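Local coordinates for H127A/Y244A mutant of alginate lyase AlyC3 in complex with dimannuronate (Psychromonas sp., PDB 7C8F), which cleaves alginate by beta-elimination as a lyase of family PL7, here a double mutant holding a dimannuronate in its cleft, at residues N137-K148 with W159-K170. Numbering follows the deposited sequence.
Sequences NVPHPLLRVVWK and WAMVKNNAVICK. With BEM (beta-D-mannopyranuronic acid), chain D; BEM (beta-D-mannopyranuronic acid), chain C.
His140 reaches across to the backbone of Cys169, whose N-H points at NE2 in the plane of the imidazole, N to NE2 3.0 Å. With NE2 taken as acceptor, ND1 on the same ring is the donor, and it donates its N-H to O6B of the chain D mannuronate at 2.8 Å, with an N-H...O angle of 163°. Lys170 brings a second donor to that carboxylate oxygen, NZ to O6B 2.9 Å. Its chain runs straight beyond CG and slides past the imidazole in the opposite direction, CG and CD near CE1, until NZ also meets O3 of the chain C sugar; that hydroxyl donates to Pro139 O at 2.6 Å. Arg144 lays one guanidinium face under O3 of the chain D sugar and is tied by a salt bridge to Glu119.

Lys163 crosses the His140 side chain obliquely, CE 3.8 Å from His140 CD2. A bend at chi2 (67°) turns its chain toward the loop that follows, where NZ bonds Asn165 OD1 and, on a lone pair, Val167 O. Asn165 OD1 also takes the N-H of Val167, an Asx turn, while Cys169 is fixed by its disulfide to Cys183. Pro139 CD rests on Ile168 CG2 at 3.7 Å.

Further out, strands 143-148 and 159-163 pair antiparallel in the concave sheet of the jelly roll; Arg144 and Met161 exchange backbone bonds, and Leu143 CD1 packs on Ala160 CB on the face turned away from the Arg144 and Met161 side chains. Were the imidazole of His140 cut back to an alanine methyl, the Cys169 N-H would probably lose its acceptor and the sugar carboxylate one of its donors. Two donors, His140 ND1 and Lys170 NZ, meeting on O6B are consistent with a subsite that holds the uronate carboxylate by directed hydrogen bonds.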
ATOM      1  N   ASN B 137       0.730  -8.882  -0.613  1.00 15.40           N
ATOM      2  CA  ASN B 137       1.061  -9.036  -2.025  1.00 14.37           C
ATOM      3  C   ASN B 137      -0.130  -8.667  -2.900  1.00 15.66           C
ATOM      4  O   ASN B 137      -1.278  -8.994  -2.588  1.00 16.06           O
ATOM      5  CB  ASN B 137       1.423 -10.499  -2.276  1.00 15.76           C
ATOM      6  CG  ASN B 137       1.550 -10.825  -3.747  1.00 17.96           C
ATOM      7  OD1 ASN B 137       0.611 -11.338  -4.374  1.00 19.82           O
ATOM      8  ND2 ASN B 137       2.704 -10.511  -4.319  1.00 18.00           N
ATOM      9  N   VAL B 138       0.142  -7.996  -4.012  1.00 14.38           N
ATOM     10  CA  VAL B 138      -0.870  -7.702  -5.022  1.00 13.75           C
ATOM     11  C   VAL B 138      -0.699  -8.722  -6.145  1.00 17.32           C
ATOM     12  O   VAL B 138       0.403  -8.829  -6.698  1.00 16.05           O
ATOM     13  CB  VAL B 138      -0.730  -6.260  -5.536  1.00 13.35           C
ATOM     14  CG1 VAL B 138      -1.670  -5.990  -6.710  1.00 14.89           C
ATOM     15  CG2 VAL B 138      -1.014  -5.292  -4.387  1.00 14.62           C
ATOM     16  N   PRO B 139      -1.728  -9.525  -6.475  1.00 15.76           N
ATOM     17  CA  PRO B 139      -1.511 -10.666  -7.384  1.00 16.17           C
ATOM     18  C   PRO B 139      -1.547 -10.285  -8.858  1.00 16.96           C
ATOM     19  O   PRO B 139      -2.131 -10.999  -9.683  1.00 19.72           O
ATOM     20  CB  PRO B 139      -2.666 -11.610  -7.022  1.00 19.34           C
ATOM     21  CG  PRO B 139      -3.768 -10.695  -6.649  1.00 20.29           C
ATOM     22  CD  PRO B 139      -3.095  -9.512  -5.928  1.00 18.91           C
ATOM     23  N   HIS B 140      -0.925  -9.155  -9.193  1.00 15.36           N
ATOM     24  CA  HIS B 140      -0.860  -8.628 -10.543  1.00 15.63           C
ATOM     25  C   HIS B 140       0.575  -8.124 -10.667  1.00 17.56           C
ATOM     26  O   HIS B 140       1.050  -7.396  -9.771  1.00 20.11           O
ATOM     27  CB  HIS B 140      -1.815  -7.446 -10.760  1.00 16.17           C
ATOM     28  CG  HIS B 140      -3.233  -7.698 -10.335  1.00 16.07           C
ATOM     29  ND1 HIS B 140      -4.106  -8.472 -11.070  1.00 17.48           N
ATOM     30  CD2 HIS B 140      -3.936  -7.253  -9.266  1.00 16.32           C
ATOM     31  CE1 HIS B 140      -5.284  -8.502 -10.466  1.00 18.02           C
ATOM     32  NE2 HIS B 140      -5.210  -7.768  -9.370  1.00 17.77           N
ATOM     33  N   PRO B 141       1.291  -8.462 -11.735  1.00 14.64           N
ATOM     34  CA  PRO B 141       2.617  -7.868 -11.937  1.00 15.94           C
ATOM     35  C   PRO B 141       2.494  -6.426 -12.386  1.00 12.90           C
ATOM     36  O   PRO B 141       1.518  -6.032 -13.034  1.00 14.47           O
ATOM     37  CB  PRO B 141       3.233  -8.730 -13.044  1.00 18.61           C
ATOM     38  CG  PRO B 141       2.078  -9.259 -13.786  1.00 16.80           C
ATOM     39  CD  PRO B 141       0.904  -9.370 -12.822  1.00 16.35           C
ATOM     40  N   LEU B 142       3.503  -5.626 -12.035  1.00 11.79           N
ATOM     41  CA  LEU B 142       3.565  -4.270 -12.563  1.00 12.77           C
ATOM     42  C   LEU B 142       3.681  -4.282 -14.079  1.00 11.67           C
ATOM     43  O   LEU B 142       3.018  -3.493 -14.762  1.00 12.13           O
ATOM     44  CB  LEU B 142       4.748  -3.517 -11.949  1.00 12.50           C
ATOM     45  CG  LEU B 142       4.974  -2.109 -12.507  1.00 12.95           C
ATOM     46  CD1 LEU B 142       3.774  -1.215 -12.239  1.00 14.40           C
ATOM     47  CD2 LEU B 142       6.244  -1.496 -11.946  1.00 15.83           C
ATOM     48  N   LEU B 143       4.509  -5.173 -14.624  1.00 12.09           N
ATOM     49  CA  LEU B 143       4.787  -5.210 -16.055  1.00 10.87           C
ATOM     50  C   LEU B 143       4.895  -6.648 -16.516  1.00 11.42           C
ATOM     51  O   LEU B 143       5.593  -7.445 -15.884  1.00 12.53           O
ATOM     52  CB  LEU B 143       6.120  -4.496 -16.346  1.00 12.34           C
ATOM     53  CG  LEU B 143       6.685  -4.697 -17.762  1.00 12.77           C
ATOM     54  CD1 LEU B 143       5.795  -4.006 -18.820  1.00 14.70           C
ATOM     55  CD2 LEU B 143       8.131  -4.183 -17.843  1.00 14.58           C
ATOM     56  N   ARG B 144       4.309  -6.913 -17.660  1.00 12.24           N
ATOM     57  CA  ARG B 144       4.549  -8.097 -18.405  1.00 12.44           C
ATOM     58  C   ARG B 144       4.952  -7.653 -19.843  1.00 12.30           C
ATOM     59  O   ARG B 144       4.259  -6.920 -20.452  1.00 13.90           O
ATOM     60  CB  ARG B 144       3.353  -9.039 -18.493  1.00 14.16           C
ATOM     61  CG  ARG B 144       2.938  -9.675 -17.201  1.00 14.62           C
ATOM     62  CD  ARG B 144       1.882 -10.750 -17.452  1.00 15.27           C
ATOM     63  NE  ARG B 144       0.692 -10.249 -18.096  1.00 16.17           N
ATOM     64  CZ  ARG B 144       0.189 -10.694 -19.215  1.00 16.47           C
ATOM     65  NH1 ARG B 144       0.777 -11.638 -19.866  1.00 17.19           N
ATOM     66  NH2 ARG B 144      -0.875 -10.150 -19.715  1.00 17.95           N
ATOM     67  N   VAL B 145       6.083  -8.125 -20.322  1.00 12.07           N
ATOM     68  CA  VAL B 145       6.507  -7.905 -21.688  1.00 12.70           C
ATOM     69  C   VAL B 145       6.183  -9.233 -22.369  1.00 12.66           C
ATOM     70  O   VAL B 145       6.673 -10.250 -22.011  1.00 13.27           O
ATOM     71  CB  VAL B 145       7.988  -7.533 -21.849  1.00 14.34           C
ATOM     72  CG1 VAL B 145       8.290  -7.299 -23.322  1.00 15.40           C
ATOM     73  CG2 VAL B 145       8.303  -6.274 -21.069  1.00 16.63           C
ATOM     74  N   VAL B 146       5.330  -9.148 -23.375  1.00 14.25           N
ATOM     75  CA  VAL B 146       4.821 -10.304 -24.060  1.00 15.33           C
ATOM     76  C   VAL B 146       4.887 -10.292 -25.562  1.00 14.33           C
ATOM     77  O   VAL B 146       4.999  -9.273 -26.153  1.00 15.76           O
ATOM     78  CB  VAL B 146       3.306 -10.492 -23.730  1.00 15.13           C
ATOM     79  CG1 VAL B 146       3.063 -10.428 -22.257  1.00 16.99           C
ATOM     80  CG2 VAL B 146       2.407  -9.471 -24.432  1.00 15.21           C
ATOM     81  N   TRP B 147       4.782 -11.482 -26.132  1.00 14.33           N
ATOM     82  CA  TRP B 147       4.583 -11.681 -27.555  1.00 14.52           C
ATOM     83  C   TRP B 147       3.119 -12.057 -27.549  1.00 14.96           C
ATOM     84  O   TRP B 147       2.714 -12.866 -26.798  1.00 15.46           O
ATOM     85  CB  TRP B 147       5.412 -12.793 -28.161  1.00 14.86           C
ATOM     86  CG  TRP B 147       5.132 -13.004 -29.625  1.00 15.60           C
ATOM     87  CD1 TRP B 147       5.818 -12.470 -30.638  1.00 18.69           C
ATOM     88  CD2 TRP B 147       4.103 -13.797 -30.206  1.00 15.42           C
ATOM     89  NE1 TRP B 147       5.292 -12.861 -31.822  1.00 18.80           N
ATOM     90  CE2 TRP B 147       4.227 -13.670 -31.587  1.00 17.95           C
ATOM     91  CE3 TRP B 147       3.093 -14.585 -29.702  1.00 18.83           C
ATOM     92  CZ2 TRP B 147       3.404 -14.320 -32.454  1.00 18.30           C
ATOM     93  CZ3 TRP B 147       2.282 -15.227 -30.579  1.00 22.51           C
ATOM     94  CH2 TRP B 147       2.449 -15.082 -31.939  1.00 18.42           C
ATOM     95  N   LYS B 148       2.316 -11.408 -28.378  1.00 16.11           N
ATOM     96  CA  LYS B 148       0.875 -11.647 -28.392  1.00 17.66           C
ATOM     97  C   LYS B 148       0.427 -12.018 -29.796  1.00 18.88           C
ATOM     98  O   LYS B 148       0.757 -11.323 -30.759  1.00 17.95           O
ATOM     99  CB  LYS B 148       0.093 -10.430 -27.884  1.00 16.83           C
ATOM    100  CG  LYS B 148      -1.404 -10.680 -27.739  1.00 17.81           C
ATOM    101  CD  LYS B 148      -2.076  -9.582 -26.930  1.00 21.27           C
ATOM    102  CE  LYS B 148      -3.581  -9.809 -26.797  1.00 22.52           C
ATOM    103  NZ  LYS B 148      -3.914 -10.997 -25.961  1.00 22.79           N
ATOM    104  N   TRP B 159       4.320  -6.416 -26.649  1.00 13.02           N
ATOM    105  CA  TRP B 159       3.542  -5.435 -25.900  1.00 13.38           C
ATOM    106  C   TRP B 159       4.072  -5.356 -24.479  1.00 13.63           C
ATOM    107  O   TRP B 159       4.535  -6.356 -23.923  1.00 14.62           O
ATOM    108  CB  TRP B 159       2.054  -5.816 -25.791  1.00 15.02           C
ATOM    109  CG  TRP B 159       1.367  -5.963 -27.111  1.00 15.37           C
ATOM    110  CD1 TRP B 159       1.343  -7.083 -27.888  1.00 16.09           C
ATOM    111  CD2 TRP B 159       0.613  -4.964 -27.809  1.00 17.69           C
ATOM    112  NE1 TRP B 159       0.612  -6.844 -29.029  1.00 16.66           N
ATOM    113  CE2 TRP B 159       0.166  -5.553 -29.008  1.00 16.96           C
ATOM    114  CE3 TRP B 159       0.286  -3.633 -27.543  1.00 17.69           C
ATOM    115  CZ2 TRP B 159      -0.596  -4.858 -29.943  1.00 19.68           C
ATOM    116  CZ3 TRP B 159      -0.484  -2.937 -28.487  1.00 18.60           C
ATOM    117  CH2 TRP B 159      -0.908  -3.557 -29.662  1.00 22.79           C
ATOM    118  N   ALA B 160       3.964  -4.168 -23.891  1.00 12.68           N
ATOM    119  CA  ALA B 160       4.131  -3.992 -22.448  1.00 11.41           C
ATOM    120  C   ALA B 160       2.752  -3.836 -21.824  1.00 12.99           C
ATOM    121  O   ALA B 160       2.025  -2.888 -22.141  1.00 13.91           O
ATOM    122  CB  ALA B 160       4.984  -2.764 -22.144  1.00 13.16           C
ATOM    123  N   MET B 161       2.379  -4.780 -20.969  1.00 12.91           N
ATOM    124  CA  MET B 161       1.119  -4.743 -20.243  1.00 12.93           C
ATOM    125  C   MET B 161       1.443  -4.204 -18.860  1.00 11.75           C
ATOM    126  O   MET B 161       2.113  -4.877 -18.072  1.00 12.54           O
ATOM    127  CB  MET B 161       0.541  -6.154 -20.150  1.00 15.49           C
ATOM    128  CG  MET B 161       0.424  -6.877 -21.499  1.00 15.75           C
ATOM    129  SD  MET B 161      -0.642  -5.986 -22.651  1.00 19.81           S
ATOM    130  CE  MET B 161      -0.877  -7.212 -23.950  1.00 19.85           C
ATOM    131  N   VAL B 162       0.993  -2.996 -18.563  1.00 13.57           N
ATOM    132  CA  VAL B 162       1.381  -2.290 -17.344  1.00 10.87           C
ATOM    133  C   VAL B 162       0.172  -2.164 -16.436  1.00 14.55           C
ATOM    134  O   VAL B 162      -0.836  -1.552 -16.810  1.00 14.08           O
ATOM    135  CB  VAL B 162       1.994  -0.918 -17.665  1.00 13.58           C
ATOM    136  CG1 VAL B 162       2.365  -0.179 -16.385  1.00 15.31           C
ATOM    137  CG2 VAL B 162       3.220  -1.091 -18.559  1.00 15.11           C
ATOM    138  N   LYS B 163       0.272  -2.732 -15.235  1.00 12.67           N
ATOM    139  CA  LYS B 163      -0.761  -2.537 -14.231  1.00 12.98           C
ATOM    140  C   LYS B 163      -0.679  -1.091 -13.757  1.00 13.69           C
ATOM    141  O   LYS B 163       0.400  -0.623 -13.358  1.00 13.84           O
ATOM    142  CB  LYS B 163      -0.484  -3.522 -13.092  1.00 14.35           C
ATOM    143  CG  LYS B 163      -1.269  -3.334 -11.800  1.00 15.56           C
ATOM    144  CD  LYS B 163      -2.774  -3.600 -11.948  1.00 14.69           C
ATOM    145  CE  LYS B 163      -3.366  -3.762 -10.525  1.00 14.57           C
ATOM    146  NZ  LYS B 163      -4.851  -3.798 -10.475  1.00 15.28           N
ATOM    147  N   ASN B 164      -1.806  -0.364 -13.829  1.00 13.41           N
ATOM    148  CA  ASN B 164      -1.825   1.089 -13.694  1.00 13.36           C
ATOM    149  C   ASN B 164      -2.450   1.578 -12.387  1.00 13.79           C
ATOM    150  O   ASN B 164      -2.834   2.745 -12.292  1.00 16.52           O
ATOM    151  CB  ASN B 164      -2.552   1.717 -14.890  1.00 14.40           C
ATOM    152  CG  ASN B 164      -2.091   3.130 -15.179  1.00 17.94           C
ATOM    153  OD1 ASN B 164      -0.968   3.512 -14.862  1.00 18.03           O
ATOM    154  ND2 ASN B 164      -2.969   3.922 -15.779  1.00 25.82           N
ATOM    155  N   ASN B 165      -2.600   0.699 -11.406  1.00 12.47           N
ATOM    156  CA  ASN B 165      -2.929   1.076 -10.033  1.00 11.83           C
ATOM    157  C   ASN B 165      -2.398  -0.040  -9.141  1.00 12.95           C
ATOM    158  O   ASN B 165      -1.790  -0.994  -9.629  1.00 12.92           O
ATOM    159  CB  ASN B 165      -4.437   1.361  -9.872  1.00 13.85           C
ATOM    160  CG  ASN B 165      -5.310   0.160 -10.227  1.00 13.11           C
ATOM    161  OD1 ASN B 165      -4.967  -0.987  -9.946  1.00 15.19           O
ATOM    162  ND2 ASN B 165      -6.468   0.436 -10.843  1.00 17.00           N
ATOM    163  N   ALA B 166      -2.609   0.086  -7.826  1.00 13.15           N
ATOM    164  CA  ALA B 166      -2.129  -0.921  -6.884  1.00 14.58           C
ATOM    165  C   ALA B 166      -3.275  -1.728  -6.278  1.00 15.34           C
ATOM    166  O   ALA B 166      -3.170  -2.230  -5.152  1.00 15.41           O
ATOM    167  CB  ALA B 166      -1.247  -0.290  -5.809  1.00 14.21           C
ATOM    168  N   VAL B 167      -4.387  -1.864  -7.022  1.00 14.42           N
ATOM    169  CA  VAL B 167      -5.610  -2.456  -6.496  1.00 14.23           C
ATOM    170  C   VAL B 167      -5.628  -3.951  -6.768  1.00 15.68           C
ATOM    171  O   VAL B 167      -5.269  -4.406  -7.864  1.00 16.20           O
ATOM    172  CB  VAL B 167      -6.831  -1.768  -7.128  1.00 16.23           C
ATOM    173  CG1 VAL B 167      -8.160  -2.387  -6.609  1.00 16.50           C
ATOM    174  CG2 VAL B 167      -6.771  -0.285  -6.871  1.00 16.77           C
ATOM    175  N   ILE B 168      -6.060  -4.727  -5.777  1.00 15.02           N
ATOM    176  CA  ILE B 168      -6.262  -6.162  -5.971  1.00 15.41           C
ATOM    177  C   ILE B 168      -7.614  -6.366  -6.640  1.00 17.23           C
ATOM    178  O   ILE B 168      -8.652  -5.998  -6.078  1.00 17.91           O
ATOM    179  CB  ILE B 168      -6.187  -6.922  -4.641  1.00 16.44           C
ATOM    180  CG1 ILE B 168      -4.807  -6.735  -4.017  1.00 15.21           C
ATOM    181  CG2 ILE B 168      -6.451  -8.411  -4.872  1.00 18.41           C
ATOM    182  CD1 ILE B 168      -4.638  -7.459  -2.704  1.00 17.77           C
ATOM    183  N   CYS B 169      -7.605  -6.955  -7.842  1.00 16.98           N
ATOM    184  CA  CYS B 169      -8.799  -7.029  -8.675  1.00 18.28           C
ATOM    185  C   CYS B 169      -9.297  -8.446  -8.905  1.00 20.41           C
ATOM    186  O   CYS B 169     -10.284  -8.626  -9.632  1.00 25.27           O
ATOM    187  CB  CYS B 169      -8.562  -6.343 -10.030  1.00 18.75           C
ATOM    188  SG  CYS B 169      -8.398  -4.565  -9.936  1.00 19.70           S
ATOM    189  N   LYS B 170      -8.641  -9.449  -8.332  1.00 21.03           N
ATOM    190  CA  LYS B 170      -9.065 -10.832  -8.484  1.00 26.60           C
ATOM    191  C   LYS B 170      -8.683 -11.594  -7.227  1.00 25.52           C
ATOM    192  O   LYS B 170      -7.923 -11.111  -6.386  1.00 24.83           O
ATOM    193  CB  LYS B 170      -8.419 -11.480  -9.710  1.00 25.17           C
ATOM    194  CG  LYS B 170      -6.927 -11.697  -9.563  1.00 22.92           C
ATOM    195  CD  LYS B 170      -6.266 -12.095 -10.890  1.00 26.92           C
ATOM    196  CE  LYS B 170      -4.781 -12.361 -10.690  1.00 26.00           C
ATOM    197  NZ  LYS B 170      -4.079 -12.697 -11.966  1.00 32.46           N
TER
HETATM  198  C1  BEM D   2      -1.103 -13.316 -14.059  1.00 65.95           C
HETATM  199  C2  BEM D   2      -1.666 -13.812 -15.388  1.00 63.43           C
HETATM  200  O2  BEM D   2      -3.022 -14.199 -15.226  1.00 84.87           O
HETATM  201  C3  BEM D   2      -1.650 -12.677 -16.384  1.00 52.56           C
HETATM  202  O3  BEM D   2      -2.336 -13.027 -17.539  1.00 34.39           O
HETATM  203  C4  BEM D   2      -2.528 -11.613 -15.826  1.00 53.60           C
HETATM  204  O4  BEM D   2      -2.827 -10.634 -16.776  1.00 85.04           O
HETATM  205  C5  BEM D   2      -1.855 -11.093 -14.608  1.00 47.65           C
HETATM  206  O5  BEM D   2      -1.819 -12.167 -13.704  1.00 39.25           O
HETATM  207  C6  BEM D   2      -2.636  -9.974 -14.047  1.00 21.65           C
HETATM  208  O6B BEM D   2      -3.428 -10.190 -13.162  1.00 25.04           O
HETATM  209  O6A BEM D   2      -2.262  -8.886 -14.376  1.00 20.00           O
HETATM  210  C1  BEM C   1       1.060 -15.382  -9.928  1.00 66.32           C
HETATM  211  C2  BEM C   1      -0.116 -14.506  -9.538  1.00 61.16           C
HETATM  212  O2  BEM C   1       0.341 -13.222  -9.153  1.00 66.96           O
HETATM  213  C3  BEM C   1      -1.094 -14.414 -10.681  1.00 61.22           C
HETATM  214  O3  BEM C   1      -2.106 -13.504 -10.384  1.00 30.16           O
HETATM  215  C4  BEM C   1      -0.404 -14.030 -11.982  1.00 85.78           C
HETATM  216  O4  BEM C   1      -1.312 -14.285 -13.049  1.00 35.99           O
HETATM  217  C5  BEM C   1       0.819 -14.889 -12.202  1.00 77.57           C
HETATM  218  O5  BEM C   1       1.681 -14.920 -11.091  1.00 52.11           O
HETATM  219  C6  BEM C   1       1.557 -14.265 -13.319  1.00 69.73           C
HETATM  220  O6B BEM C   1       2.500 -13.522 -13.052  1.00 87.93           O
HETATM  221  O6A BEM C   1       1.323 -14.650 -14.452  1.00 69.20           O
HETATM  222  O1  BEM C   1       2.070 -15.351  -8.937  1.00 61.65           O
HETATM  223  O   HOH W   1       1.100  -6.165 -15.822  1.00 15.54           O
HETATM  224  O   HOH W   2       0.099  -8.677 -31.234  1.00 17.66           O